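PDB 1ZEL: AbiEi antitoxin C-terminal domain-containing protein from Mycobacterium tuberculosis, which is of uncharacterised function but probably binds DNA through a winged-helix domain and carries a region related to AbiEi-type antitoxins. Local coordinates for residues Met259-Thr265 with Gln282-Val288; Gly273-Trp277 with Val289-Arg293; Ala8-Arg12 with Ile76-Ala81. One frame throughout, in Å; residues are numbered along the deposited sequence. Where two conformers were deposited one is given.

Contact 1: residues Met259-Thr265 with Gln282-Val288; sequences MPVTRFT and QLVDELV
Phe-264 is the apolar centre. Its chi1 is t (-155°), and CE2 of Phe-264 lies 3.5 Å from CD2 of Leu-287. CG2 of Val-288 sits over one face of the Phe-264 ring, 4.3 Å from the centroid, as a CH-pi contact. CB of Phe-264 meets CD2 of Leu-283 at 4.0 Å. Thr-262 and Leu-283 share this sheet face, and Thr-262 packs on helix 228-240. The face with Arg-263 and Val-284 is more open; there CG1 of Val-261 touches CG2 of Val-284 at 3.9 Å.

Strands 262-264 and 283-285 run parallel, with axes 4.7 Å apart at 24°. Thr-262 pairs with Leu-283, Arg-263 with Val-284 and Phe-264 with Asp-285. The ladder has four bonds: Thr-262 N to Gln-282 O (2.9 Å), Val-284 N to Thr-262 O (2.8 Å), Phe-264 N to Val-284 O (2.8 Å) and Glu-286 N to Phe-264 O (2.9 Å). Gln-282 (phi/psi 43/56) and Leu-283 both face Ala-278, a G1 beta bulge.

At the polar edge NE of Arg-263 forms a salt bridge with OE2 of Glu-286 (3.4 Å); OE1 of Glu-286 is hydrogen-bonded to His-268. Asp-285 OD1 accepts from Leu-287 N (3.0 Å) and Val-288 N (2.8 Å), while its OD2 binds Tyr-236. This Asx turn leads the central strand of a three-stranded mixed sheet into helix 288-296.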
ATOM      1  N   MET A 259      21.002 -14.671  20.837  1.00 32.09           N
ATOM      2  CA  MET A 259      20.234 -14.811  19.632  1.00 31.52           C
ATOM      3  C   MET A 259      19.590 -16.184  19.605  1.00 31.29           C
ATOM      4  O   MET A 259      20.210 -17.144  19.163  1.00 31.12           O
ATOM      5  CB  MET A 259      21.181 -14.633  18.449  1.00 32.07           C
ATOM      6  CG  MET A 259      20.535 -14.213  17.189  1.00 32.29           C
ATOM      7  SD  MET A 259      21.673 -13.282  16.161  1.00 40.11           S
ATOM      8  CE  MET A 259      22.781 -14.566  15.633  1.00 34.06           C
ATOM      9  N   PRO A 260      18.345 -16.291  20.101  1.00 31.07           N
ATOM     10  CA  PRO A 260      17.566 -17.534  19.953  1.00 30.72           C
ATOM     11  C   PRO A 260      17.456 -17.935  18.485  1.00 29.61           C
ATOM     12  O   PRO A 260      17.586 -17.077  17.612  1.00 29.10           O
ATOM     13  CB  PRO A 260      16.186 -17.135  20.500  1.00 30.43           C
ATOM     14  CG  PRO A 260      16.519 -16.064  21.528  1.00 31.18           C
ATOM     15  CD  PRO A 260      17.596 -15.266  20.848  1.00 31.61           C
ATOM     16  N   VAL A 261      17.212 -19.213  18.202  1.00 29.02           N
ATOM     17  CA  VAL A 261      17.025 -19.620  16.799  1.00 28.97           C
ATOM     18  C   VAL A 261      15.670 -19.084  16.334  1.00 29.00           C
ATOM     19  O   VAL A 261      14.697 -19.145  17.081  1.00 28.27           O
ATOM     20  CB  VAL A 261      17.124 -21.155  16.577  1.00 28.91           C
ATOM     21  CG1 VAL A 261      16.783 -21.518  15.123  1.00 28.62           C
ATOM     22  CG2 VAL A 261      18.524 -21.657  16.924  1.00 28.22           C
ATOM     23  N   THR A 262      15.610 -18.530  15.127  1.00 28.61           N
ATOM     24  CA  THR A 262      14.338 -18.041  14.612  1.00 28.81           C
ATOM     25  C   THR A 262      13.955 -18.757  13.331  1.00 28.90           C
ATOM     26  O   THR A 262      14.833 -19.236  12.607  1.00 28.78           O
ATOM     27  CB  THR A 262      14.373 -16.500  14.362  1.00 29.16           C
ATOM     28  OG1 THR A 262      13.029 -16.013  14.259  1.00 27.76           O
ATOM     29  CG2 THR A 262      15.129 -16.186  13.070  1.00 28.81           C
ATOM     30  N   ARG A 263      12.649 -18.860  13.072  1.00 28.53           N
ATOM     31  CA  ARG A 263      12.163 -19.426  11.816  0.50 29.14           C
ATOM     32  C   ARG A 263      11.760 -18.303  10.876  1.00 29.38           C
ATOM     33  O   ARG A 263      11.210 -17.292  11.307  1.00 30.77           O
ATOM     34  CB  ARG A 263      10.973 -20.358  12.059  0.50 28.91           C
ATOM     35  CG  ARG A 263      11.327 -21.721  12.628  0.50 28.47           C
ATOM     36  CD  ARG A 263      10.057 -22.566  12.832  0.50 31.69           C
ATOM     37  NE  ARG A 263      10.320 -23.875  13.434  0.50 30.22           N
ATOM     38  CZ  ARG A 263       9.957 -24.235  14.668  0.50 33.96           C
ATOM     39  NH1 ARG A 263       9.308 -23.388  15.464  0.50 33.29           N
ATOM     40  NH2 ARG A 263      10.232 -25.458  15.108  0.50 31.00           N
ATOM     41  N   PHE A 264      12.051 -18.484   9.596  1.00 29.63           N
ATOM     42  CA  PHE A 264      11.621 -17.573   8.563  1.00 29.28           C
ATOM     43  C   PHE A 264      10.499 -18.315   7.894  1.00 30.11           C
ATOM     44  O   PHE A 264      10.739 -19.241   7.140  1.00 29.53           O
ATOM     45  CB  PHE A 264      12.740 -17.266   7.552  1.00 28.74           C
ATOM     46  CG  PHE A 264      12.565 -15.932   6.857  1.00 32.08           C
ATOM     47  CD1 PHE A 264      13.647 -15.121   6.591  1.00 31.64           C
ATOM     48  CD2 PHE A 264      11.293 -15.479   6.500  1.00 33.71           C
ATOM     49  CE1 PHE A 264      13.471 -13.874   5.971  1.00 35.29           C
ATOM     50  CE2 PHE A 264      11.114 -14.239   5.889  1.00 36.26           C
ATOM     51  CZ  PHE A 264      12.203 -13.437   5.638  1.00 30.35           C
ATOM     52  N   THR A 265       9.269 -17.942   8.224  1.00 30.82           N
ATOM     53  CA  THR A 265       8.097 -18.697   7.809  1.00 31.96           C
ATOM     54  C   THR A 265       6.870 -17.780   7.862  1.00 32.89           C
ATOM     55  O   THR A 265       6.831 -16.851   8.662  1.00 32.30           O
ATOM     56  CB  THR A 265       7.857 -19.946   8.717  1.00 31.93           C
ATOM     57  OG1 THR A 265       6.820 -20.758   8.145  1.00 36.21           O
ATOM     58  CG2 THR A 265       7.440 -19.542  10.150  1.00 29.82           C
ATOM     59  N   GLN A 282      21.399 -17.481  12.887  1.00 24.91           N
ATOM     60  CA  GLN A 282      20.651 -18.405  13.727  1.00 25.12           C
ATOM     61  C   GLN A 282      19.231 -18.546  13.220  1.00 24.69           C
ATOM     62  O   GLN A 282      18.268 -18.307  13.940  1.00 24.83           O
ATOM     63  CB  GLN A 282      20.713 -17.977  15.213  1.00 24.09           C
ATOM     64  CG  GLN A 282      22.160 -18.053  15.813  1.00 25.42           C
ATOM     65  CD  GLN A 282      22.633 -19.484  15.972  1.00 29.19           C
ATOM     66  OE1 GLN A 282      22.066 -20.236  16.754  1.00 29.09           O
ATOM     67  NE2 GLN A 282      23.653 -19.878  15.211  1.00 27.69           N
ATOM     68  N   LEU A 283      19.122 -18.931  11.952  1.00 25.66           N
ATOM     69  CA  LEU A 283      17.857 -18.887  11.266  1.00 25.75           C
ATOM     70  C   LEU A 283      17.589 -20.176  10.525  1.00 25.85           C
ATOM     71  O   LEU A 283      18.455 -20.690   9.802  1.00 25.87           O
ATOM     72  CB  LEU A 283      17.876 -17.696  10.285  1.00 25.74           C
ATOM     73  CG  LEU A 283      16.618 -17.337   9.528  1.00 26.27           C
ATOM     74  CD1 LEU A 283      16.595 -15.859   9.358  1.00 22.87           C
ATOM     75  CD2 LEU A 283      16.609 -18.016   8.194  1.00 24.92           C
ATOM     76  N   VAL A 284      16.376 -20.687  10.713  1.00 26.34           N
ATOM     77  CA  VAL A 284      15.855 -21.796   9.922  1.00 26.10           C
ATOM     78  C   VAL A 284      14.922 -21.170   8.864  1.00 26.77           C
ATOM     79  O   VAL A 284      13.904 -20.565   9.198  1.00 26.56           O
ATOM     80  CB  VAL A 284      15.089 -22.805  10.802  1.00 26.20           C
ATOM     81  CG1 VAL A 284      14.434 -23.875   9.936  1.00 26.71           C
ATOM     82  CG2 VAL A 284      16.066 -23.465  11.811  1.00 24.10           C
ATOM     83  N   ASP A 285      15.307 -21.290   7.601  1.00 25.42           N
ATOM     84  CA  ASP A 285      14.548 -20.709   6.511  1.00 26.22           C
ATOM     85  C   ASP A 285      13.564 -21.730   5.940  1.00 26.66           C
ATOM     86  O   ASP A 285      13.967 -22.680   5.285  1.00 26.26           O
ATOM     87  CB  ASP A 285      15.500 -20.190   5.416  1.00 26.15           C
ATOM     88  CG  ASP A 285      14.763 -19.556   4.229  1.00 28.06           C
ATOM     89  OD1 ASP A 285      13.588 -19.175   4.382  1.00 29.73           O
ATOM     90  OD2 ASP A 285      15.364 -19.446   3.133  1.00 31.83           O
ATOM     91  N   GLU A 286      12.274 -21.508   6.193  1.00 27.34           N
ATOM     92  CA  GLU A 286      11.210 -22.366   5.673  1.00 28.00           C
ATOM     93  C   GLU A 286      10.476 -21.708   4.516  1.00 28.33           C
ATOM     94  O   GLU A 286       9.497 -22.247   3.971  1.00 28.93           O
ATOM     95  CB  GLU A 286      10.247 -22.715   6.800  1.00 27.99           C
ATOM     96  CG  GLU A 286      10.959 -23.380   7.950  1.00 29.82           C
ATOM     97  CD  GLU A 286      10.072 -23.730   9.121  1.00 36.06           C
ATOM     98  OE1 GLU A 286       8.879 -23.344   9.136  1.00 35.18           O
ATOM     99  OE2 GLU A 286      10.583 -24.413  10.037  1.00 34.34           O
ATOM    100  N   LEU A 287      10.996 -20.567   4.088  1.00 28.07           N
ATOM    101  CA  LEU A 287      10.269 -19.718   3.165  1.00 27.85           C
ATOM    102  C   LEU A 287      11.038 -19.296   1.919  1.00 27.85           C
ATOM    103  O   LEU A 287      10.609 -19.586   0.820  1.00 28.46           O
ATOM    104  CB  LEU A 287       9.744 -18.485   3.905  1.00 27.84           C
ATOM    105  CG  LEU A 287       9.068 -17.353   3.124  1.00 29.37           C
ATOM    106  CD1 LEU A 287       7.756 -17.819   2.548  1.00 34.18           C
ATOM    107  CD2 LEU A 287       8.845 -16.221   4.109  1.00 28.41           C
ATOM    108  N   VAL A 288      12.137 -18.577   2.093  1.00 27.81           N
ATOM    109  CA  VAL A 288      12.792 -17.931   0.969  1.00 28.75           C
ATOM    110  C   VAL A 288      13.388 -18.977   0.017  1.00 30.30           C
ATOM    111  O   VAL A 288      12.938 -19.096  -1.130  1.00 30.42           O
ATOM    112  CB  VAL A 288      13.815 -16.884   1.443  1.00 28.89           C
ATOM    113  CG1 VAL A 288      14.639 -16.337   0.277  1.00 30.62           C
ATOM    114  CG2 VAL A 288      13.077 -15.720   2.150  1.00 27.23           C
TER

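Contact 2: residues Gly273-Trp277 with Val289-Arg293; sequences GESVW and VPLLR
Glu-274 opens the contact in an extended conformation (phi/psi -148/171), with its CA 5.9 Å from the CA of Pro-290. Its side chain takes chi1 p and chi2 t and runs toward helix 288-296. OE1 of Glu-274 accepts from NH1 of Arg-293 at 2.6 Å, in a short, nearly straight salt bridge. Arg-293 reaches it with chi1 m and the rest of the chain extended. On the way, CG of Glu-274 passes CB of Pro-290 at 3.8 Å. The carbonyl O of Glu-274 lies 3.3 Å from CG of Pro-290.

Ser-275 is also extended but points away from the helix. Its side chain touches Val-284 and Glu-286; only its backbone comes near Pro-290, CA to CG 4.4 Å. Side chains alternate because the backbone is extended. Strand 276-278 forms an antiparallel hairpin with strand 283-285, and the chain then turns into helix 288-296, which packs back on the start of the hairpin. Pro-290 lies in the first helical turn, where no backbone donor is needed. The helix is regular here, with Arg-293 N bonded to Val-289 O at 2.8 Å.

Val-276 begins the strand (phi/psi -122/145, chi1 t) and points toward the helix. CG2 of Val-276 meets CG1 of Val-289 at 3.7 Å and lies 3.8 Å from NH1 of Arg-293. Trp-277 turns its side chain instead to Val-261, Gln-282 and Val-284.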
ATOM      1  N   GLY A 273       6.745 -28.664   3.802  1.00 48.43           N
ATOM      2  CA  GLY A 273       7.721 -28.219   2.800  1.00 47.81           C
ATOM      3  C   GLY A 273       9.133 -28.691   3.120  1.00 47.12           C
ATOM      4  O   GLY A 273       9.353 -29.875   3.403  1.00 47.99           O
ATOM      5  N   GLU A 274      10.084 -27.760   3.092  1.00 45.15           N
ATOM      6  CA  GLU A 274      11.493 -28.057   3.352  1.00 43.31           C
ATOM      7  C   GLU A 274      12.140 -26.837   4.023  1.00 41.14           C
ATOM      8  O   GLU A 274      11.495 -25.790   4.126  1.00 40.60           O
ATOM      9  CB  GLU A 274      12.203 -28.406   2.047  1.00 43.51           C
ATOM     10  CG  GLU A 274      12.298 -27.251   1.073  0.50 43.99           C
ATOM     11  CD  GLU A 274      13.263 -27.540  -0.043  0.50 45.70           C
ATOM     12  OE1 GLU A 274      14.399 -27.025   0.022  0.50 44.02           O
ATOM     13  OE2 GLU A 274      12.895 -28.304  -0.964  0.50 45.43           O
ATOM     14  N   SER A 275      13.378 -26.976   4.508  1.00 38.50           N
ATOM     15  CA  SER A 275      14.044 -25.867   5.228  1.00 36.85           C
ATOM     16  C   SER A 275      15.556 -25.919   5.111  1.00 35.49           C
ATOM     17  O   SER A 275      16.114 -26.986   4.922  1.00 34.77           O
ATOM     18  CB  SER A 275      13.624 -25.808   6.702  1.00 36.38           C
ATOM     19  OG  SER A 275      13.990 -26.983   7.404  1.00 39.63           O
ATOM     20  N   VAL A 276      16.190 -24.754   5.229  1.00 33.82           N
ATOM     21  CA  VAL A 276      17.637 -24.570   5.134  1.00 33.28           C
ATOM     22  C   VAL A 276      18.062 -23.934   6.446  1.00 31.20           C
ATOM     23  O   VAL A 276      17.317 -23.137   6.995  1.00 31.49           O
ATOM     24  CB  VAL A 276      17.967 -23.530   4.029  1.00 33.79           C
ATOM     25  CG1 VAL A 276      19.481 -23.226   3.977  1.00 37.50           C
ATOM     26  CG2 VAL A 276      17.452 -24.004   2.685  1.00 38.48           C
ATOM     27  N   TRP A 277      19.246 -24.281   6.937  1.00 29.13           N
ATOM     28  CA  TRP A 277      19.777 -23.738   8.188  1.00 27.99           C
ATOM     29  C   TRP A 277      20.823 -22.701   7.856  1.00 27.25           C
ATOM     30  O   TRP A 277      21.749 -22.990   7.112  1.00 26.81           O
ATOM     31  CB  TRP A 277      20.391 -24.876   9.017  1.00 27.60           C
ATOM     32  CG  TRP A 277      21.300 -24.519  10.207  1.00 27.56           C
ATOM     33  CD1 TRP A 277      22.575 -24.975  10.422  1.00 27.89           C
ATOM     34  CD2 TRP A 277      20.978 -23.697  11.331  1.00 23.57           C
ATOM     35  NE1 TRP A 277      23.070 -24.480  11.610  1.00 22.04           N
ATOM     36  CE2 TRP A 277      22.106 -23.697  12.187  1.00 24.89           C
ATOM     37  CE3 TRP A 277      19.847 -22.936  11.693  1.00 25.05           C
ATOM     38  CZ2 TRP A 277      22.140 -22.973  13.387  1.00 23.41           C
ATOM     39  CZ3 TRP A 277      19.877 -22.228  12.895  1.00 26.92           C
ATOM     40  CH2 TRP A 277      21.023 -22.242  13.723  1.00 26.05           C
ATOM     41  N   VAL A 289      14.349 -19.766   0.502  1.00 31.30           N
ATOM     42  CA  VAL A 289      14.956 -20.835  -0.324  1.00 31.79           C
ATOM     43  C   VAL A 289      13.943 -21.931  -0.751  1.00 31.98           C
ATOM     44  O   VAL A 289      13.861 -22.277  -1.935  1.00 32.26           O
ATOM     45  CB  VAL A 289      16.276 -21.365   0.306  1.00 31.98           C
ATOM     46  CG1 VAL A 289      16.944 -22.398  -0.595  1.00 34.30           C
ATOM     47  CG2 VAL A 289      17.232 -20.208   0.515  1.00 32.55           C
ATOM     48  N   PRO A 290      13.113 -22.426   0.180  1.00 32.74           N
ATOM     49  CA  PRO A 290      12.050 -23.358  -0.237  1.00 33.33           C
ATOM     50  C   PRO A 290      11.111 -22.872  -1.365  1.00 34.16           C
ATOM     51  O   PRO A 290      10.727 -23.683  -2.224  1.00 33.79           O
ATOM     52  CB  PRO A 290      11.253 -23.566   1.055  1.00 33.57           C
ATOM     53  CG  PRO A 290      12.249 -23.326   2.121  1.00 33.09           C
ATOM     54  CD  PRO A 290      13.086 -22.203   1.637  1.00 32.02           C
ATOM     55  N   LEU A 291      10.723 -21.590  -1.365  1.00 34.71           N
ATOM     56  CA  LEU A 291       9.993 -21.020  -2.503  1.00 35.25           C
ATOM     57  C   LEU A 291      10.830 -20.978  -3.769  1.00 36.07           C
ATOM     58  O   LEU A 291      10.323 -21.299  -4.838  1.00 35.59           O
ATOM     59  CB  LEU A 291       9.478 -19.603  -2.235  1.00 34.64           C
ATOM     60  CG  LEU A 291       8.244 -19.499  -1.348  1.00 36.46           C
ATOM     61  CD1 LEU A 291       7.906 -18.050  -1.133  1.00 31.72           C
ATOM     62  CD2 LEU A 291       7.039 -20.262  -1.919  1.00 38.31           C
ATOM     63  N   LEU A 292      12.086 -20.539  -3.653  1.00 36.77           N
ATOM     64  CA  LEU A 292      12.991 -20.507  -4.807  1.00 37.24           C
ATOM     65  C   LEU A 292      13.163 -21.899  -5.414  1.00 38.71           C
ATOM     66  O   LEU A 292      13.298 -22.053  -6.635  1.00 38.55           O
ATOM     67  CB  LEU A 292      14.346 -19.945  -4.401  1.00 37.23           C
ATOM     68  CG  LEU A 292      14.327 -18.447  -4.137  1.00 34.20           C
ATOM     69  CD1 LEU A 292      15.655 -18.036  -3.605  1.00 31.43           C
ATOM     70  CD2 LEU A 292      14.010 -17.706  -5.447  1.00 36.99           C
ATOM     71  N   ARG A 293      13.140 -22.911  -4.548  1.00 40.05           N
ATOM     72  CA  ARG A 293      13.214 -24.308  -4.990  1.00 41.68           C
ATOM     73  C   ARG A 293      11.976 -24.794  -5.742  1.00 42.97           C
ATOM     74  O   ARG A 293      12.105 -25.543  -6.700  1.00 43.18           O
ATOM     75  CB  ARG A 293      13.544 -25.227  -3.815  1.00 41.22           C
ATOM     76  CG  ARG A 293      15.022 -25.307  -3.613  1.00 42.00           C
ATOM     77  CD  ARG A 293      15.449 -25.910  -2.305  1.00 43.22           C
ATOM     78  NE  ARG A 293      16.849 -25.566  -2.070  1.00 44.57           N
ATOM     79  CZ  ARG A 293      17.553 -25.893  -0.992  1.00 42.94           C
ATOM     80  NH1 ARG A 293      16.988 -26.579  -0.008  1.00 42.83           N
ATOM     81  NH2 ARG A 293      18.826 -25.515  -0.903  1.00 38.27           N
TER

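Contact 3: residues Ala8-Arg12 with Ile76-Ala81; sequences AGADR and IPPGEA
The guanidinium of Arg-12 is the polar hub. NH1 and NH2 of Arg-12 both donate to the carbonyl O of Glu-80, at 2.9 Å and 3.1 Å. NH1 of Arg-12 also donates to Gly-9 O at 2.8 Å, so the side chain closes its own loop as well as joining the other one. NH2 of Arg-12 lies 2.9 Å from Pro-77 O and 3.0 Å from Ile-76 O.

Pro-77 to Glu-80 form a type II beta turn. Pro-78 (phi/psi -53/140) and Gly-79 (84/0) are its corners, and Glu-80 N bonds to Pro-77 O at 3.1 Å. This turn follows strand 72-75 in the part of the chain whose helices and short strands fit a winged-helix DNA-binding domain. Segment 8-12 belongs to the loop that leads to helix 19-28. The contact therefore ties the N-terminal loop to the chain leaving the probable wing.

Arg-12 folds back through chi1 m, chi2 t, chi3 m and chi4 -78°. Ile-76 CB lies over one face of its guanidinium, and Trp-63 adds a cation-pi contact. Gly-9 has phi/psi 78/-174, where a CB would clash with the preceding carbonyl O.

A water bridges the two loops, donating to Ala-10 O at 2.6 Å and accepting from Gly-79 N at 2.8 Å. Apolar packing is slight. The CA atoms of Ala-10 and Ala-81 approach to 4.1 Å, and CB of Ala-10 meets CB of Ala-81 at 4.0 Å.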
ATOM      1  N   ALA A   8     -25.068   1.500 -14.125  1.00 24.02           N
ATOM      2  CA  ALA A   8     -25.884   1.840 -15.281  1.00 23.91           C
ATOM      3  C   ALA A   8     -25.221   1.567 -16.619  1.00 23.78           C
ATOM      4  O   ALA A   8     -25.829   1.787 -17.648  1.00 24.54           O
ATOM      5  CB  ALA A   8     -26.305   3.277 -15.224  1.00 23.86           C
ATOM      6  N   GLY A   9     -23.985   1.098 -16.619  1.00 23.09           N
ATOM      7  CA  GLY A   9     -23.256   0.952 -17.867  1.00 22.91           C
ATOM      8  C   GLY A   9     -22.732   2.304 -18.347  1.00 22.33           C
ATOM      9  O   GLY A   9     -22.878   3.308 -17.655  1.00 21.31           O
ATOM     10  N   ALA A  10     -22.159   2.337 -19.545  1.00 21.60           N
ATOM     11  CA  ALA A  10     -21.532   3.566 -20.045  1.00 21.83           C
ATOM     12  C   ALA A  10     -22.559   4.610 -20.483  1.00 21.76           C
ATOM     13  O   ALA A  10     -22.329   5.797 -20.384  1.00 21.10           O
ATOM     14  CB  ALA A  10     -20.575   3.244 -21.219  1.00 23.05           C
ATOM     15  N   ASP A  11     -23.694   4.161 -20.996  1.00 21.43           N
ATOM     16  CA  ASP A  11     -24.657   5.072 -21.556  1.00 22.14           C
ATOM     17  C   ASP A  11     -25.663   5.447 -20.479  1.00 23.01           C
ATOM     18  O   ASP A  11     -26.621   4.702 -20.234  1.00 23.96           O
ATOM     19  CB  ASP A  11     -25.329   4.406 -22.764  1.00 23.02           C
ATOM     20  CG  ASP A  11     -26.233   5.372 -23.553  1.00 26.99           C
ATOM     21  OD1 ASP A  11     -25.972   6.609 -23.544  1.00 33.19           O
ATOM     22  OD2 ASP A  11     -27.196   4.873 -24.170  1.00 30.96           O
ATOM     23  N   ARG A  12     -25.431   6.580 -19.812  1.00 22.12           N
ATOM     24  CA  ARG A  12     -26.275   7.029 -18.686  1.00 22.06           C
ATOM     25  C   ARG A  12     -27.119   8.239 -19.033  1.00 22.88           C
ATOM     26  O   ARG A  12     -26.654   9.165 -19.680  1.00 23.05           O
ATOM     27  CB  ARG A  12     -25.416   7.389 -17.474  1.00 20.60           C
ATOM     28  CG  ARG A  12     -24.625   6.252 -16.940  1.00 21.07           C
ATOM     29  CD  ARG A  12     -23.779   6.616 -15.749  1.00 16.43           C
ATOM     30  NE  ARG A  12     -22.577   7.391 -16.071  1.00 19.59           N
ATOM     31  CZ  ARG A  12     -21.461   6.877 -16.569  1.00 21.72           C
ATOM     32  NH1 ARG A  12     -21.376   5.580 -16.840  1.00 23.31           N
ATOM     33  NH2 ARG A  12     -20.413   7.651 -16.769  1.00 23.23           N
ATOM     34  N   ILE A  76     -18.289   8.797 -12.078  1.00 20.12           N
ATOM     35  CA  ILE A  76     -17.913   8.049 -13.255  1.00 19.10           C
ATOM     36  C   ILE A  76     -18.168   9.008 -14.424  1.00 20.00           C
ATOM     37  O   ILE A  76     -19.306   9.416 -14.651  1.00 20.77           O
ATOM     38  CB  ILE A  76     -18.746   6.743 -13.416  1.00 19.29           C
ATOM     39  CG1 ILE A  76     -18.983   6.028 -12.063  1.00 20.23           C
ATOM     40  CG2 ILE A  76     -18.125   5.814 -14.497  1.00 20.26           C
ATOM     41  CD1 ILE A  76     -17.701   5.631 -11.281  1.00 24.40           C
ATOM     42  N   PRO A  77     -17.098   9.394 -15.142  1.00 19.72           N
ATOM     43  CA  PRO A  77     -17.189  10.435 -16.131  1.00 19.45           C
ATOM     44  C   PRO A  77     -17.955  10.024 -17.377  1.00 18.34           C
ATOM     45  O   PRO A  77     -17.976   8.842 -17.720  1.00 17.92           O
ATOM     46  CB  PRO A  77     -15.727  10.753 -16.454  1.00 18.71           C
ATOM     47  CG  PRO A  77     -14.946   9.589 -15.979  1.00 21.31           C
ATOM     48  CD  PRO A  77     -15.735   8.869 -14.976  1.00 20.58           C
ATOM     49  N   PRO A  78     -18.539  11.006 -18.084  1.00 17.80           N
ATOM     50  CA  PRO A  78     -19.255  10.681 -19.310  1.00 17.91           C
ATOM     51  C   PRO A  78     -18.381   9.864 -20.257  1.00 18.23           C
ATOM     52  O   PRO A  78     -17.192  10.140 -20.397  1.00 19.13           O
ATOM     53  CB  PRO A  78     -19.541  12.049 -19.913  1.00 16.76           C
ATOM     54  CG  PRO A  78     -19.656  12.935 -18.694  1.00 15.92           C
ATOM     55  CD  PRO A  78     -18.566  12.452 -17.808  1.00 16.48           C
ATOM     56  N   GLY A  79     -18.990   8.878 -20.900  1.00 17.94           N
ATOM     57  CA  GLY A  79     -18.309   8.046 -21.875  1.00 18.18           C
ATOM     58  C   GLY A  79     -17.522   6.882 -21.293  1.00 20.04           C
ATOM     59  O   GLY A  79     -16.895   6.131 -22.030  1.00 21.66           O
ATOM     60  N   GLU A  80     -17.523   6.739 -19.971  1.00 19.47           N
ATOM     61  CA  GLU A  80     -16.836   5.631 -19.328  1.00 19.75           C
ATOM     62  C   GLU A  80     -17.773   4.773 -18.513  1.00 19.72           C
ATOM     63  O   GLU A  80     -18.708   5.265 -17.878  1.00 19.18           O
ATOM     64  CB  GLU A  80     -15.702   6.165 -18.458  1.00 20.55           C
ATOM     65  CG  GLU A  80     -14.666   6.947 -19.262  1.00 22.81           C
ATOM     66  CD  GLU A  80     -13.904   6.073 -20.266  1.00 28.66           C
ATOM     67  OE1 GLU A  80     -13.905   4.829 -20.140  1.00 37.52           O
ATOM     68  OE2 GLU A  80     -13.300   6.624 -21.191  1.00 27.04           O
ATOM     69  N   ALA A  81     -17.515   3.478 -18.534  1.00 18.90           N
ATOM     70  CA  ALA A  81     -18.323   2.540 -17.774  1.00 20.45           C
ATOM     71  C   ALA A  81     -17.761   2.355 -16.352  1.00 20.98           C
ATOM     72  O   ALA A  81     -18.466   1.889 -15.452  1.00 22.04           O
ATOM     73  CB  ALA A  81     -18.396   1.172 -18.532  1.00 20.56           C
TER
HETATM   74  O   HOH W   1     -21.594   8.232 -19.953  1.00 24.05           O

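Contacts 1 and 2 belong to one unit near the C-terminus. Both involve the same small sheet and the start of helix 288-296, and Asp-285 N of contact 1 probably bonds to Val-276 O of contact 2 at 2.8 Å. Contact 1 is partly buried and rests on a backbone ladder, with one phenylalanine packed on its buried face. Contact 2 is a surface contact, made mainly by side chains, among them one salt bridge. Contact 3 lies on the opposite side of the chain's centre from contact 1, their centres about 52 Å apart. It is partly buried and joins two irregular loops. There one buried arginine binds backbone carbonyls, and a water completes the link.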